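Local coordinates for protein trehalose-6-phosphate phosphatase (Candida albicans, PDB 5DXI) that belongs to the trehalose-phosphatase family of the HAD clan and, in this crystal, binds a magnesium ion, a beryllium trifluoride ion and a glycan, at residues Asn104-Phe109 / Lys187-Gly192; Ser87-Cys92 / Lys136-Thr141. All blocks are in the same frame, centred on the assembly; numbering follows the deposited sequence.

Interaction 1: residues Asn104-Phe109 / Lys187-Gly192; sequences NLAASF and KFVNKG. With BEF (beryllium trifluoride ion), chain F.
Val-189 and Phe-109 reach toward each other tip to tip, joining two overlapping type I turns (104-107 and 106-109), at the edge of the HAD core sheet, to the loop leading into helix 191-199. No hydrogen bond crosses the contact, which is mainly apolar. CG1 of Val-189, set anti to the carbonyl carbon (chi1 -72°), meets the rim of the Phe-109 ring near its plane, 3.5 Å from CE2. The same methyl lies 3.8 Å from Leu-105 O, 4.1 Å from Leu-105 CB and 4.3 Å from Ala-106 CB, so one compact branched residue fills the angle between turn and ring. Phe-109 CZ also comes within 3.9 Å of Phe-188 CB, the two phenylalanine side chains crossing at about a right angle.

Polar bonds shape each segment separately. Asn-104 OD1 accepts from Ala-106 N at 2.8 Å, an Asx turn whose donor stands above the carboxamide plane. Asn-190 is the N-cap, and its OD1 takes a weak bond from Gly-192 N and a further one from Glu-193 N; glycine suits this place, since a CB there would crowd against Asn-190 OD1. The long extended chain of Lys-191 runs to the pocket, where NZ pairs with Asp-237 and donates to F1 of beryllium trifluoride at 2.7 Å.

Interaction 2: residues Ser87-Cys92 / Lys136-Thr141; sequences SAEHGC and KKVALT. With GLC (alpha-D-glucopyranose), chain C.
Lys-136 CB sits over one face of the Glu-89 carboxylate, 3.4 Å from CD, while the edge carrying both oxygens takes backbone N-H groups from the tight turn linking strands 132-135 and 140-143, a hairpin of the antiparallel cap sheet of this HAD protein. Lys-137 N reaches Glu-89 OE2 at 2.9 Å on the syn side, 20° out of plane. Glu-89 OE1 holds two donors, Val-138 N at 2.6 Å through the syn lone pair and Ala-139 N nearly along the C-O axis. Three bonds thus fix the rotation of a buried carboxylate, and should favour its charged form; glutamate has both the reach and the paired acceptors needed. The second flat group, the His-90 imidazole, is approached obliquely by Lys-136 NZ and by the sugar.

Apolar contact is slight: Cys-92 SG packs 3.6 Å from Val-138 CG1, the polarisable sulfur against a methyl of the branched valine.

Lys-136 slides past Glu-89 in the opposite direction, its chain extended beyond CG, and carries its ammonium to the glucose, where Gly-69 O and Glu-183 also bind it. His-90 ND1 is bonded to Thr-236, and NE2 gives a weak bond to glucose O4. Lys-136 NZ donates to that same O4 at 2.9 Å and to O3 at 2.8 Å.

How the interactions relate
Along the chain the segments alternate, 87-92, 104-109, 136-141, 187-192, so the two contacts cross; their centres lie 9 Å apart. The first two belong to the mixed core sheet, at strand 85-88 and at the end of edge strand 103-104 and beyond it. Segment 136-141 is part of the cap hairpin 132-135/140-143. Interaction 2 therefore joins core to cap directly; interaction 1 packs the core edge on the link that returns from cap strand 181-186 to helix 191-199. They also touch: Leu-105 N probably bonds Cys-92 O (2.7 Å), and Val-189 CG2 packs on Cys-92 SG. Each contributes to a ligand pocket: Lys-191 to that of beryllium trifluoride, and His-90, Lys-136 and Thr-141 to that of the glycan.

Interaction 1: residues Asn104-Phe109 / Lys187-Gly192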
loop_
_atom_site.group_PDB
_atom_site.type_symbol
_atom_site.label_atom_id
_atom_site.label_comp_id
_atom_site.label_asym_id
_atom_site.label_seq_id
_atom_site.Cartn_x
_atom_site.Cartn_y
_atom_site.Cartn_z
ATOM N N ASN A 104 -16.724 -1.464 5.096
ATOM C CA ASN A 104 -15.865 -2.028 6.138
ATOM C C ASN A 104 -15.685 -3.518 5.933
ATOM O O ASN A 104 -16.538 -4.298 6.348
ATOM C CB ASN A 104 -16.441 -1.774 7.544
ATOM C CG ASN A 104 -15.516 -2.275 8.653
ATOM O OD1 ASN A 104 -14.478 -2.869 8.384
ATOM N ND2 ASN A 104 -15.879 -2.006 9.902
ATOM N N LEU A 105 -14.553 -3.921 5.359
ATOM C CA LEU A 105 -14.330 -5.340 5.076
ATOM C C LEU A 105 -14.102 -6.144 6.352
ATOM O O LEU A 105 -14.136 -7.375 6.331
ATOM C CB LEU A 105 -13.152 -5.532 4.107
ATOM C CG LEU A 105 -13.259 -5.095 2.632
ATOM C CD1 LEU A 105 -13.430 -3.602 2.425
ATOM C CD2 LEU A 105 -12.037 -5.593 1.866
ATOM N N ALA A 106 -13.881 -5.458 7.470
ATOM C CA ALA A 106 -13.658 -6.152 8.737
ATOM C C ALA A 106 -14.879 -6.065 9.661
ATOM O O ALA A 106 -14.808 -6.439 10.828
ATOM C CB ALA A 106 -12.430 -5.595 9.437
ATOM N N ALA A 107 -15.993 -5.569 9.134
ATOM C CA ALA A 107 -17.178 -5.284 9.945
ATOM C C ALA A 107 -17.679 -6.506 10.727
ATOM O O ALA A 107 -18.305 -6.367 11.774
ATOM C CB ALA A 107 -18.290 -4.733 9.063
ATOM N N SER A 108 -17.421 -7.702 10.217
ATOM C CA SER A 108 -17.929 -8.903 10.871
ATOM C C SER A 108 -16.874 -9.563 11.757
ATOM O O SER A 108 -17.144 -10.584 12.401
ATOM C CB SER A 108 -18.442 -9.895 9.830
ATOM O OG SER A 108 -17.383 -10.368 9.013
ATOM N N PHE A 109 -15.669 -8.995 11.777
ATOM C CA PHE A 109 -14.565 -9.578 12.541
ATOM C C PHE A 109 -14.620 -9.277 14.040
ATOM O O PHE A 109 -15.142 -8.252 14.465
ATOM C CB PHE A 109 -13.210 -9.120 11.980
ATOM C CG PHE A 109 -12.811 -9.811 10.699
ATOM C CD1 PHE A 109 -13.197 -11.122 10.451
ATOM C CD2 PHE A 109 -12.013 -9.174 9.765
ATOM C CE1 PHE A 109 -12.820 -11.767 9.274
ATOM C CE2 PHE A 109 -11.627 -9.815 8.597
ATOM C CZ PHE A 109 -12.031 -11.105 8.350
ATOM N N LYS A 187 -5.865 -10.700 10.406
ATOM C CA LYS A 187 -5.003 -11.349 9.447
ATOM C C LYS A 187 -5.682 -11.495 8.092
ATOM O O LYS A 187 -5.013 -11.508 7.057
ATOM C CB LYS A 187 -4.542 -12.712 9.979
ATOM C CG LYS A 187 -3.418 -13.319 9.164
ATOM C CD LYS A 187 -2.603 -14.342 9.960
ATOM C CE LYS A 187 -3.308 -15.672 10.057
ATOM N NZ LYS A 187 -3.347 -16.344 8.728
ATOM N N PHE A 188 -7.004 -11.605 8.082
ATOM C CA PHE A 188 -7.680 -11.955 6.840
ATOM C C PHE A 188 -8.214 -10.747 6.067
ATOM O O PHE A 188 -8.915 -10.910 5.070
ATOM C CB PHE A 188 -8.806 -12.956 7.135
ATOM C CG PHE A 188 -8.299 -14.245 7.721
ATOM C CD1 PHE A 188 -7.595 -15.145 6.935
ATOM C CD2 PHE A 188 -8.490 -14.540 9.061
ATOM C CE1 PHE A 188 -7.104 -16.327 7.473
ATOM C CE2 PHE A 188 -8.000 -15.715 9.605
ATOM C CZ PHE A 188 -7.305 -16.609 8.809
ATOM N N VAL A 189 -7.879 -9.546 6.535
ATOM C CA VAL A 189 -7.930 -8.335 5.707
ATOM C C VAL A 189 -6.489 -7.830 5.516
ATOM O O VAL A 189 -5.697 -7.853 6.461
ATOM C CB VAL A 189 -8.804 -7.215 6.323
ATOM C CG1 VAL A 189 -10.299 -7.558 6.246
ATOM C CG2 VAL A 189 -8.379 -6.906 7.752
ATOM N N ASN A 190 -6.147 -7.413 4.298
ATOM C CA ASN A 190 -4.814 -6.886 3.997
ATOM C C ASN A 190 -4.787 -6.252 2.606
ATOM O O ASN A 190 -5.743 -6.398 1.836
ATOM C CB ASN A 190 -3.749 -7.981 4.085
ATOM C CG ASN A 190 -4.035 -9.142 3.148
ATOM O OD1 ASN A 190 -3.807 -9.052 1.932
ATOM N ND2 ASN A 190 -4.511 -10.259 3.714
ATOM N N LYS A 191 -3.700 -5.548 2.289
ATOM C CA LYS A 191 -3.609 -4.824 1.022
ATOM C C LYS A 191 -3.643 -5.784 -0.179
ATOM O O LYS A 191 -4.042 -5.396 -1.273
ATOM C CB LYS A 191 -2.345 -3.959 0.980
ATOM C CG LYS A 191 -2.321 -2.775 1.963
ATOM C CD LYS A 191 -1.245 -1.752 1.571
ATOM C CE LYS A 191 -1.266 -0.483 2.467
ATOM N NZ LYS A 191 -0.198 0.482 2.008
ATOM N N GLY A 192 -3.219 -7.029 0.024
ATOM C CA GLY A 192 -3.269 -8.030 -1.029
ATOM C C GLY A 192 -4.697 -8.386 -1.440
ATOM O O GLY A 192 -4.973 -8.587 -2.624
HETATM BE BE BEF F . 1.141 3.307 2.457
HETATM F F1 BEF F . 0.575 2.341 3.826
HETATM F F2 BEF F . 2.363 4.028 3.508
HETATM F F3 BEF F . 0.092 4.687 2.798
#

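Interaction 2: residues Ser87-Cys92 / Lys136-Thr141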
loop_
_atom_site.group_PDB
_atom_site.type_symbol
_atom_site.label_atom_id
_atom_site.label_comp_id
_atom_site.label_asym_id
_atom_site.label_seq_id
_atom_site.Cartn_x
_atom_site.Cartn_y
_atom_site.Cartn_z
ATOM N N SER A 87 -8.432 3.125 0.081
ATOM C CA SER A 87 -8.471 1.973 0.959
ATOM C C SER A 87 -7.659 2.306 2.196
ATOM O O SER A 87 -6.531 2.780 2.088
ATOM C CB SER A 87 -7.933 0.715 0.266
ATOM O OG SER A 87 -7.930 -0.373 1.163
ATOM N N ALA A 88 -8.237 2.043 3.362
ATOM C CA ALA A 88 -7.688 2.501 4.624
ATOM C C ALA A 88 -7.368 1.337 5.553
ATOM O O ALA A 88 -7.946 0.253 5.419
ATOM C CB ALA A 88 -8.696 3.500 5.318
ATOM N N GLU A 89 -6.436 1.573 6.472
ATOM C CA GLU A 89 -6.047 0.649 7.547
ATOM C C GLU A 89 -5.617 -0.735 7.051
ATOM O O GLU A 89 -6.039 -1.760 7.594
ATOM C CB GLU A 89 -7.189 0.506 8.579
ATOM C CG GLU A 89 -7.681 1.848 9.108
ATOM C CD GLU A 89 -8.467 1.796 10.427
ATOM O OE1 GLU A 89 -8.369 0.816 11.191
ATOM O OE2 GLU A 89 -9.161 2.784 10.713
ATOM N N HIS A 90 -4.762 -0.742 6.030
ATOM C CA HIS A 90 -4.139 -1.949 5.513
ATOM C C HIS A 90 -5.199 -2.961 5.078
ATOM O O HIS A 90 -5.092 -4.126 5.410
ATOM C CB HIS A 90 -3.204 -2.594 6.554
ATOM C CG HIS A 90 -2.163 -1.663 7.105
ATOM N ND1 HIS A 90 -0.990 -1.375 6.440
ATOM C CD2 HIS A 90 -2.115 -0.974 8.269
ATOM C CE1 HIS A 90 -0.265 -0.540 7.170
ATOM N NE2 HIS A 90 -0.926 -0.281 8.284
ATOM N N GLY A 91 -6.223 -2.506 4.355
ATOM C CA GLY A 91 -7.215 -3.413 3.793
ATOM C C GLY A 91 -8.539 -3.537 4.541
ATOM O O GLY A 91 -9.399 -4.327 4.146
ATOM N N CYS A 92 -8.723 -2.761 5.607
ATOM C CA CYS A 92 -9.964 -2.860 6.371
ATOM C C CYS A 92 -11.128 -2.127 5.716
ATOM O O CYS A 92 -12.289 -2.524 5.889
ATOM C CB CYS A 92 -9.757 -2.340 7.794
ATOM S SG CYS A 92 -8.619 -3.385 8.752
ATOM N N LYS A 136 -6.539 3.516 15.396
ATOM C CA LYS A 136 -7.425 3.784 14.277
ATOM C C LYS A 136 -8.728 3.034 14.550
ATOM O O LYS A 136 -8.924 2.554 15.661
ATOM C CB LYS A 136 -6.761 3.371 12.967
ATOM C CG LYS A 136 -5.389 4.027 12.756
ATOM C CD LYS A 136 -4.692 3.375 11.568
ATOM C CE LYS A 136 -3.194 3.434 11.695
ATOM N NZ LYS A 136 -2.502 2.785 10.551
ATOM N N LYS A 137 -9.602 2.900 13.557
ATOM C CA LYS A 137 -10.883 2.246 13.807
ATOM C C LYS A 137 -10.692 0.753 14.034
ATOM O O LYS A 137 -11.261 0.178 14.963
ATOM C CB LYS A 137 -11.860 2.488 12.655
ATOM C CG LYS A 137 -12.356 3.927 12.531
ATOM C CD LYS A 137 -13.859 3.934 12.290
ATOM C CE LYS A 137 -14.301 5.109 11.434
ATOM N NZ LYS A 137 -15.225 4.631 10.352
ATOM N N VAL A 138 -9.871 0.122 13.201
ATOM C CA VAL A 138 -9.601 -1.290 13.365
ATOM C C VAL A 138 -8.144 -1.515 13.783
ATOM O O VAL A 138 -7.873 -1.962 14.899
ATOM C CB VAL A 138 -9.905 -2.062 12.061
ATOM C CG1 VAL A 138 -9.542 -3.527 12.223
ATOM C CG2 VAL A 138 -11.378 -1.899 11.699
ATOM N N ALA A 139 -7.214 -1.163 12.900
ATOM C CA ALA A 139 -5.794 -1.348 13.154
ATOM C C ALA A 139 -5.295 -0.471 14.306
ATOM O O ALA A 139 -5.822 0.608 14.544
ATOM C CB ALA A 139 -5.004 -1.050 11.896
ATOM N N LEU A 140 -4.279 -0.952 15.011
ATOM C CA LEU A 140 -3.575 -0.149 16.012
ATOM C C LEU A 140 -2.113 -0.037 15.631
ATOM O O LEU A 140 -1.528 -0.984 15.103
ATOM C CB LEU A 140 -3.696 -0.756 17.410
ATOM C CG LEU A 140 -5.041 -0.571 18.113
ATOM C CD1 LEU A 140 -5.976 -1.718 17.797
ATOM C CD2 LEU A 140 -4.850 -0.411 19.618
ATOM N N THR A 141 -1.527 1.127 15.891
ATOM C CA THR A 141 -0.151 1.395 15.510
ATOM C C THR A 141 0.655 1.896 16.699
ATOM O O THR A 141 0.230 2.809 17.398
ATOM C CB THR A 141 -0.086 2.451 14.383
ATOM O OG1 THR A 141 -0.874 2.014 13.271
ATOM C CG2 THR A 141 1.338 2.664 13.930
HETATM C C1 GLC C . 2.063 6.405 8.648
HETATM C C2 GLC C . 0.899 6.396 9.630
HETATM C C3 GLC C . 0.504 4.948 9.940
HETATM C C4 GLC C . 0.183 4.228 8.642
HETATM C C5 GLC C . 1.396 4.308 7.719
HETATM C C6 GLC C . 1.055 3.702 6.371
HETATM O O1 GLC C . 3.223 5.839 9.257
HETATM O O2 GLC C . 1.294 7.075 10.818
HETATM O O3 GLC C . -0.647 4.926 10.771
HETATM O O4 GLC C . -0.136 2.843 8.896
HETATM O O5 GLC C . 1.751 5.658 7.471
HETATM O O6 GLC C . 0.063 4.514 5.732
#